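Local coordinates for protein glutathione transferase (Mesorhizobium loti, PDB 1R9C) that catalyses the hydration of the antibiotic fosfomycin as a manganese-dependent homodimer, conferring resistance to the drug, at residues G24-R29 / I107-D112; R20-V25 / I52-M57. One frame throughout, in Å; residues are numbered along the deposited sequence.

Contact 1: G24-R29 / I107-D112; sequences GVFDAR and IYFYDD
Val-25 and Phe-26, in the last turn of helix 15-26, meet Phe-109 of strand 106-110 through side chains alone. The backbones stay well apart: the closest alpha carbons, CA of Val-25 and CA of Asp-111, are 10.2 Å from each other, and no hydrogen bond joins the segments. This is helix-on-sheet packing within the vicinal oxygen chelate (glyoxalase) fold. The helix ends here, for Asp-27 takes a positive phi of 54° and turns the chain away toward strand 29-33.

Phe-109 bridges the distance because its bond from CA to CB already points at the helix and its long, flat ring adds the remaining reach. The ring also packs on Val-86 of helix 79-89. Phe-26 starts out less directly, yet its far end comes in close, with CZ arriving at the edge of the Phe-109 ring, near its plane. Val-25 is short and branched, and sets a single methyl, CG1, against both rings. Its CG1 lies anti to the backbone N (chi1 -177°), and this rotation places the methyl over the centre of the Phe-26 ring, 4.1 Å above its plane. Phe-26 also touches Ile-2 of the second subunit. The Phe-109 CZ atom is the common meeting point, 3.7 Å from Val-25 CG1 and 3.7 Å from Phe-26 CZ.

Contact 2: R20-V25 / I52-M57; sequences RILEGV and IWVAIM
Leu-22 carries the whole helix side of this contact, reaching from helix 15-26 to Val-54 and Ile-56 on strand 52-58. Here the helix packs against the four-stranded mixed sheet of the vicinal oxygen chelate fold, and the interface is purely apolar: CA of Leu-22 and CA of Val-54, the nearest pair, are 9.2 Å apart.

From its CB, which points at the strand and lies beside the methyl of Ala-28, the leucine extends through CG, set anti to the carbonyl carbon (chi1 -66°). There the chain forks. The CD2 branch goes to the side, where it rests 3.9 Å from CD1 of the Phe-26 ring. CD1 continues to the sheet, where it meets two methyls tip to tip: CG1 of Val-54 at 4.1 Å and CG2 of Ile-56 at 4.0 Å. Leucine fits because its fork comes one carbon further out than that of valine or isoleucine: branching at CG carries CD1 out to both strand methyls and gives CD2 for the Phe-26 ring.

On the strand, side chains alternate between faces, so Val-54 and Ile-56 both point at the helix while Ala-55 points away from it. Both are beta-branched, a shape well suited to an extended chain, and each offers a methyl close to the backbone. Phe-47 of the adjacent strand 44-49 also touches Leu-22 and Ile-56.

Elsewhere on the helix, the polar residues pair with each other: Glu-23 OE1 accepts a bond from Arg-20 NH1 at 3.1 Å, part of a salt bridge. The bond is moderately bent, 145° at the hydrogen, and the oxygen, met on its syn side, lies in the guanidinium plane.

Contacts 1 and 2 diverge from one helix, 15-26: Leu-22 serves the four-stranded sheet, while Val-25 and Phe-26 serve the three-stranded sheet. Their centres are about 7 Å apart. A probable hydrogen bond from Ala-28 N to Leu-22 O, 3.0 Å, ties the chain beyond the helix back to its last turn. Both contacts come near site residues. The Phe-109 side chain is about 7 Å from that of Glu-118, a manganese ligand with His-69, and about 11 Å from a manganese ion. The Val-54 side chain is about 7 Å from that of His-7, a manganese-binding residue, and likewise about 11 Å from a manganese ion, not necessarily the same one. The Ile-56 side chain is about 6 Å from that of Glu-44, the inferred proton acceptor.

Contact 1: G24-R29 / I107-D112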
loop_
_atom_site.group_PDB
_atom_site.type_symbol
_atom_site.label_atom_id
_atom_site.label_comp_id
_atom_site.label_asym_id
_atom_site.label_seq_id
_atom_site.Cartn_x
_atom_site.Cartn_y
_atom_site.Cartn_z
ATOM N N GLY A 24 -7.199 3.105 -16.102
ATOM C CA GLY A 24 -7.264 4.449 -16.653
ATOM C C GLY A 24 -6.119 5.302 -16.127
ATOM O O GLY A 24 -5.496 6.032 -16.907
ATOM N N VAL A 25 -5.843 5.212 -14.827
ATOM C CA VAL A 25 -4.813 6.063 -14.212
ATOM C C VAL A 25 -3.432 5.436 -14.338
ATOM O O VAL A 25 -2.492 6.122 -14.740
ATOM C CB VAL A 25 -5.109 6.455 -12.740
ATOM C CG1 VAL A 25 -4.051 7.384 -12.204
ATOM C CG2 VAL A 25 -6.419 7.157 -12.615
ATOM N N PHE A 26 -3.299 4.144 -14.020
ATOM C CA PHE A 26 -1.967 3.561 -13.923
ATOM C C PHE A 26 -1.570 2.655 -15.077
ATOM O O PHE A 26 -0.475 2.130 -15.067
ATOM C CB PHE A 26 -1.772 2.794 -12.597
ATOM C CG PHE A 26 -2.155 3.560 -11.355
ATOM C CD1 PHE A 26 -3.350 3.290 -10.706
ATOM C CD2 PHE A 26 -1.290 4.477 -10.765
ATOM C CE1 PHE A 26 -3.693 3.969 -9.513
ATOM C CE2 PHE A 26 -1.646 5.159 -9.591
ATOM C CZ PHE A 26 -2.839 4.896 -8.956
ATOM N N ASP A 27 -2.456 2.470 -16.064
ATOM C CA ASP A 27 -2.289 1.434 -17.070
ATOM C C ASP A 27 -2.102 0.053 -16.427
ATOM O O ASP A 27 -1.336 -0.768 -16.908
ATOM C CB ASP A 27 -1.146 1.771 -18.047
ATOM C CG ASP A 27 -1.437 1.325 -19.463
ATOM O OD1 ASP A 27 -2.589 0.882 -19.765
ATOM O OD2 ASP A 27 -0.561 1.386 -20.362
ATOM N N ALA A 28 -2.790 -0.184 -15.315
ATOM C CA ALA A 28 -2.762 -1.509 -14.702
ATOM C C ALA A 28 -3.216 -2.562 -15.707
ATOM O O ALA A 28 -4.113 -2.302 -16.494
ATOM C CB ALA A 28 -3.669 -1.536 -13.496
ATOM N N ARG A 29 -2.626 -3.759 -15.625
ATOM C CA ARG A 29 -2.958 -4.908 -16.470
ATOM C C ARG A 29 -3.626 -5.965 -15.562
ATOM O O ARG A 29 -3.039 -6.395 -14.562
ATOM C CB ARG A 29 -1.669 -5.471 -17.104
ATOM C CG ARG A 29 -1.842 -6.695 -18.014
ATOM C CD ARG A 29 -0.542 -7.474 -18.333
ATOM N NE ARG A 29 -0.681 -8.914 -18.057
ATOM C CZ ARG A 29 -1.490 -9.753 -18.716
ATOM N NH1 ARG A 29 -2.239 -9.334 -19.735
ATOM N NH2 ARG A 29 -1.547 -11.032 -18.353
ATOM N N ILE A 107 0.094 14.999 -7.726
ATOM C CA ILE A 107 -1.354 14.972 -7.898
ATOM C C ILE A 107 -1.877 14.006 -6.812
ATOM O O ILE A 107 -1.390 12.866 -6.720
ATOM C CB ILE A 107 -1.711 14.417 -9.308
ATOM C CG1 ILE A 107 -1.115 15.272 -10.413
ATOM C CG2 ILE A 107 -3.244 14.248 -9.485
ATOM C CD1 ILE A 107 -0.765 14.467 -11.668
ATOM N N TYR A 108 -2.843 14.447 -6.003
ATOM C CA TYR A 108 -3.474 13.526 -5.041
ATOM C C TYR A 108 -4.921 13.399 -5.452
ATOM O O TYR A 108 -5.560 14.396 -5.724
ATOM C CB TYR A 108 -3.464 14.070 -3.614
ATOM C CG TYR A 108 -2.109 14.309 -3.019
ATOM C CD1 TYR A 108 -1.440 15.495 -3.270
ATOM C CD2 TYR A 108 -1.504 13.372 -2.169
ATOM C CE1 TYR A 108 -0.195 15.743 -2.736
ATOM C CE2 TYR A 108 -0.237 13.643 -1.602
ATOM C CZ TYR A 108 0.404 14.819 -1.918
ATOM O OH TYR A 108 1.631 15.146 -1.393
ATOM N N PHE A 109 -5.412 12.170 -5.497
ATOM C CA PHE A 109 -6.773 11.891 -5.931
ATOM C C PHE A 109 -7.315 10.711 -5.098
ATOM O O PHE A 109 -6.569 10.076 -4.365
ATOM C CB PHE A 109 -6.813 11.626 -7.451
ATOM C CG PHE A 109 -6.212 10.303 -7.873
ATOM C CD1 PHE A 109 -6.998 9.162 -7.986
ATOM C CD2 PHE A 109 -4.849 10.207 -8.176
ATOM C CE1 PHE A 109 -6.426 7.944 -8.357
ATOM C CE2 PHE A 109 -4.280 9.001 -8.558
ATOM C CZ PHE A 109 -5.071 7.868 -8.667
ATOM N N TYR A 110 -8.617 10.486 -5.155
ATOM C CA TYR A 110 -9.253 9.420 -4.386
ATOM C C TYR A 110 -9.873 8.492 -5.409
ATOM O O TYR A 110 -10.354 8.961 -6.441
ATOM C CB TYR A 110 -10.375 9.986 -3.501
ATOM C CG TYR A 110 -9.898 11.039 -2.533
ATOM C CD1 TYR A 110 -9.835 12.365 -2.922
ATOM C CD2 TYR A 110 -9.441 10.685 -1.259
ATOM C CE1 TYR A 110 -9.388 13.335 -2.072
ATOM C CE2 TYR A 110 -8.955 11.643 -0.389
ATOM C CZ TYR A 110 -8.962 12.979 -0.799
ATOM O OH TYR A 110 -8.507 13.953 0.025
ATOM N N ASP A 111 -9.914 7.191 -5.125
ATOM C CA ASP A 111 -10.717 6.299 -5.954
ATOM C C ASP A 111 -12.170 6.407 -5.463
ATOM O O ASP A 111 -12.563 7.443 -4.853
ATOM C CB ASP A 111 -10.178 4.859 -5.850
ATOM C CG ASP A 111 -10.361 4.272 -4.454
ATOM O OD1 ASP A 111 -9.958 3.125 -4.244
ATOM O OD2 ASP A 111 -10.925 4.879 -3.516
ATOM N N ASP A 112 -12.983 5.361 -5.679
ATOM C CA ASP A 112 -14.414 5.499 -5.372
ATOM C C ASP A 112 -14.741 5.080 -3.948
ATOM O O ASP A 112 -15.903 5.074 -3.548
ATOM C CB ASP A 112 -15.277 4.665 -6.332
ATOM C CG ASP A 112 -15.402 5.277 -7.711
ATOM O OD1 ASP A 112 -15.239 6.518 -7.882
ATOM O OD2 ASP A 112 -15.699 4.570 -8.692
#

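Contact 2: R20-V25 / I52-M57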
loop_
_atom_site.group_PDB
_atom_site.type_symbol
_atom_site.label_atom_id
_atom_site.label_comp_id
_atom_site.label_asym_id
_atom_site.label_seq_id
_atom_site.Cartn_x
_atom_site.Cartn_y
_atom_site.Cartn_z
ATOM N N ARG A 20 -11.538 0.038 -13.903
ATOM C CA ARG A 20 -11.422 1.136 -14.860
ATOM C C ARG A 20 -10.488 2.228 -14.324
ATOM O O ARG A 20 -9.673 2.771 -15.067
ATOM C CB ARG A 20 -12.799 1.661 -15.284
ATOM C CG ARG A 20 -13.706 0.559 -15.911
ATOM C CD ARG A 20 -13.028 -0.363 -17.003
ATOM N NE ARG A 20 -13.918 -1.425 -17.508
ATOM C CZ ARG A 20 -13.512 -2.536 -18.154
ATOM N NH1 ARG A 20 -12.204 -2.740 -18.363
ATOM N NH2 ARG A 20 -14.412 -3.445 -18.596
ATOM N N ILE A 21 -10.605 2.531 -13.034
ATOM C CA ILE A 21 -9.663 3.441 -12.372
ATOM C C ILE A 21 -8.212 2.953 -12.499
ATOM O O ILE A 21 -7.348 3.714 -12.932
ATOM C CB ILE A 21 -10.075 3.685 -10.878
ATOM C CG1 ILE A 21 -11.422 4.430 -10.832
ATOM C CG2 ILE A 21 -8.987 4.445 -10.151
ATOM C CD1 ILE A 21 -12.132 4.423 -9.452
ATOM N N LEU A 22 -7.934 1.691 -12.142
ATOM C CA LEU A 22 -6.550 1.233 -12.143
ATOM C C LEU A 22 -6.007 1.177 -13.574
ATOM O O LEU A 22 -4.833 1.474 -13.810
ATOM C CB LEU A 22 -6.432 -0.129 -11.446
ATOM C CG LEU A 22 -6.734 -0.175 -9.949
ATOM C CD1 LEU A 22 -6.863 -1.643 -9.493
ATOM C CD2 LEU A 22 -5.591 0.529 -9.186
ATOM N N GLU A 23 -6.867 0.823 -14.533
ATOM C CA GLU A 23 -6.457 0.791 -15.932
ATOM C C GLU A 23 -6.280 2.220 -16.486
ATOM O O GLU A 23 -5.309 2.504 -17.202
ATOM C CB GLU A 23 -7.476 0.020 -16.782
ATOM C CG GLU A 23 -7.424 -1.485 -16.524
ATOM C CD GLU A 23 -8.517 -2.243 -17.264
ATOM O OE1 GLU A 23 -9.384 -1.597 -17.887
ATOM O OE2 GLU A 23 -8.506 -3.487 -17.217
ATOM N N GLY A 24 -7.199 3.105 -16.102
ATOM C CA GLY A 24 -7.264 4.449 -16.653
ATOM C C GLY A 24 -6.119 5.302 -16.127
ATOM O O GLY A 24 -5.496 6.032 -16.907
ATOM N N VAL A 25 -5.843 5.212 -14.827
ATOM C CA VAL A 25 -4.813 6.063 -14.212
ATOM C C VAL A 25 -3.432 5.436 -14.338
ATOM O O VAL A 25 -2.492 6.122 -14.740
ATOM C CB VAL A 25 -5.109 6.455 -12.740
ATOM C CG1 VAL A 25 -4.051 7.384 -12.204
ATOM C CG2 VAL A 25 -6.419 7.157 -12.615
ATOM N N ILE A 52 4.408 -4.180 -9.935
ATOM C CA ILE A 52 3.689 -4.045 -8.661
ATOM C C ILE A 52 2.360 -4.806 -8.704
ATOM O O ILE A 52 1.533 -4.578 -9.578
ATOM C CB ILE A 52 3.469 -2.560 -8.337
ATOM C CG1 ILE A 52 4.803 -1.848 -8.214
ATOM C CG2 ILE A 52 2.614 -2.366 -7.035
ATOM C CD1 ILE A 52 4.665 -0.334 -8.378
ATOM N N TRP A 53 2.178 -5.717 -7.749
ATOM C CA TRP A 53 0.950 -6.493 -7.610
ATOM C C TRP A 53 -0.051 -5.708 -6.772
ATOM O O TRP A 53 0.228 -5.395 -5.602
ATOM C CB TRP A 53 1.325 -7.789 -6.917
ATOM C CG TRP A 53 0.263 -8.813 -6.646
ATOM C CD1 TRP A 53 -1.040 -8.837 -7.066
ATOM C CD2 TRP A 53 0.458 -10.006 -5.889
ATOM N NE1 TRP A 53 -1.665 -9.968 -6.593
ATOM C CE2 TRP A 53 -0.766 -10.712 -5.882
ATOM C CE3 TRP A 53 1.556 -10.556 -5.214
ATOM C CZ2 TRP A 53 -0.922 -11.945 -5.229
ATOM C CZ3 TRP A 53 1.406 -11.791 -4.577
ATOM C CH2 TRP A 53 0.177 -12.461 -4.584
ATOM N N VAL A 54 -1.190 -5.383 -7.384
ATOM C CA VAL A 54 -2.314 -4.811 -6.688
ATOM C C VAL A 54 -3.439 -5.825 -6.699
ATOM O O VAL A 54 -3.785 -6.361 -7.762
ATOM C CB VAL A 54 -2.848 -3.538 -7.418
ATOM C CG1 VAL A 54 -4.110 -2.994 -6.708
ATOM C CG2 VAL A 54 -1.753 -2.529 -7.517
ATOM N N ALA A 55 -4.020 -6.074 -5.537
ATOM C CA ALA A 55 -5.191 -6.948 -5.442
ATOM C C ALA A 55 -6.387 -6.108 -5.016
ATOM O O ALA A 55 -6.272 -5.277 -4.125
ATOM C CB ALA A 55 -4.951 -8.069 -4.422
ATOM N N ILE A 56 -7.540 -6.334 -5.654
ATOM C CA ILE A 56 -8.776 -5.745 -5.192
ATOM C C ILE A 56 -9.794 -6.823 -4.880
ATOM O O ILE A 56 -9.859 -7.858 -5.574
ATOM C CB ILE A 56 -9.330 -4.676 -6.182
ATOM C CG1 ILE A 56 -9.638 -5.264 -7.581
ATOM C CG2 ILE A 56 -8.332 -3.491 -6.297
ATOM C CD1 ILE A 56 -10.261 -4.262 -8.528
ATOM N N MET A 57 -10.581 -6.575 -3.828
ATOM C CA MET A 57 -11.657 -7.479 -3.438
ATOM C C MET A 57 -12.913 -6.672 -3.175
ATOM O O MET A 57 -12.831 -5.570 -2.670
ATOM C CB MET A 57 -11.284 -8.323 -2.207
ATOM C CG MET A 57 -9.802 -8.781 -2.124
ATOM S SD MET A 57 -9.384 -9.550 -0.497
ATOM C CE MET A 57 -11.090 -10.218 0.002
#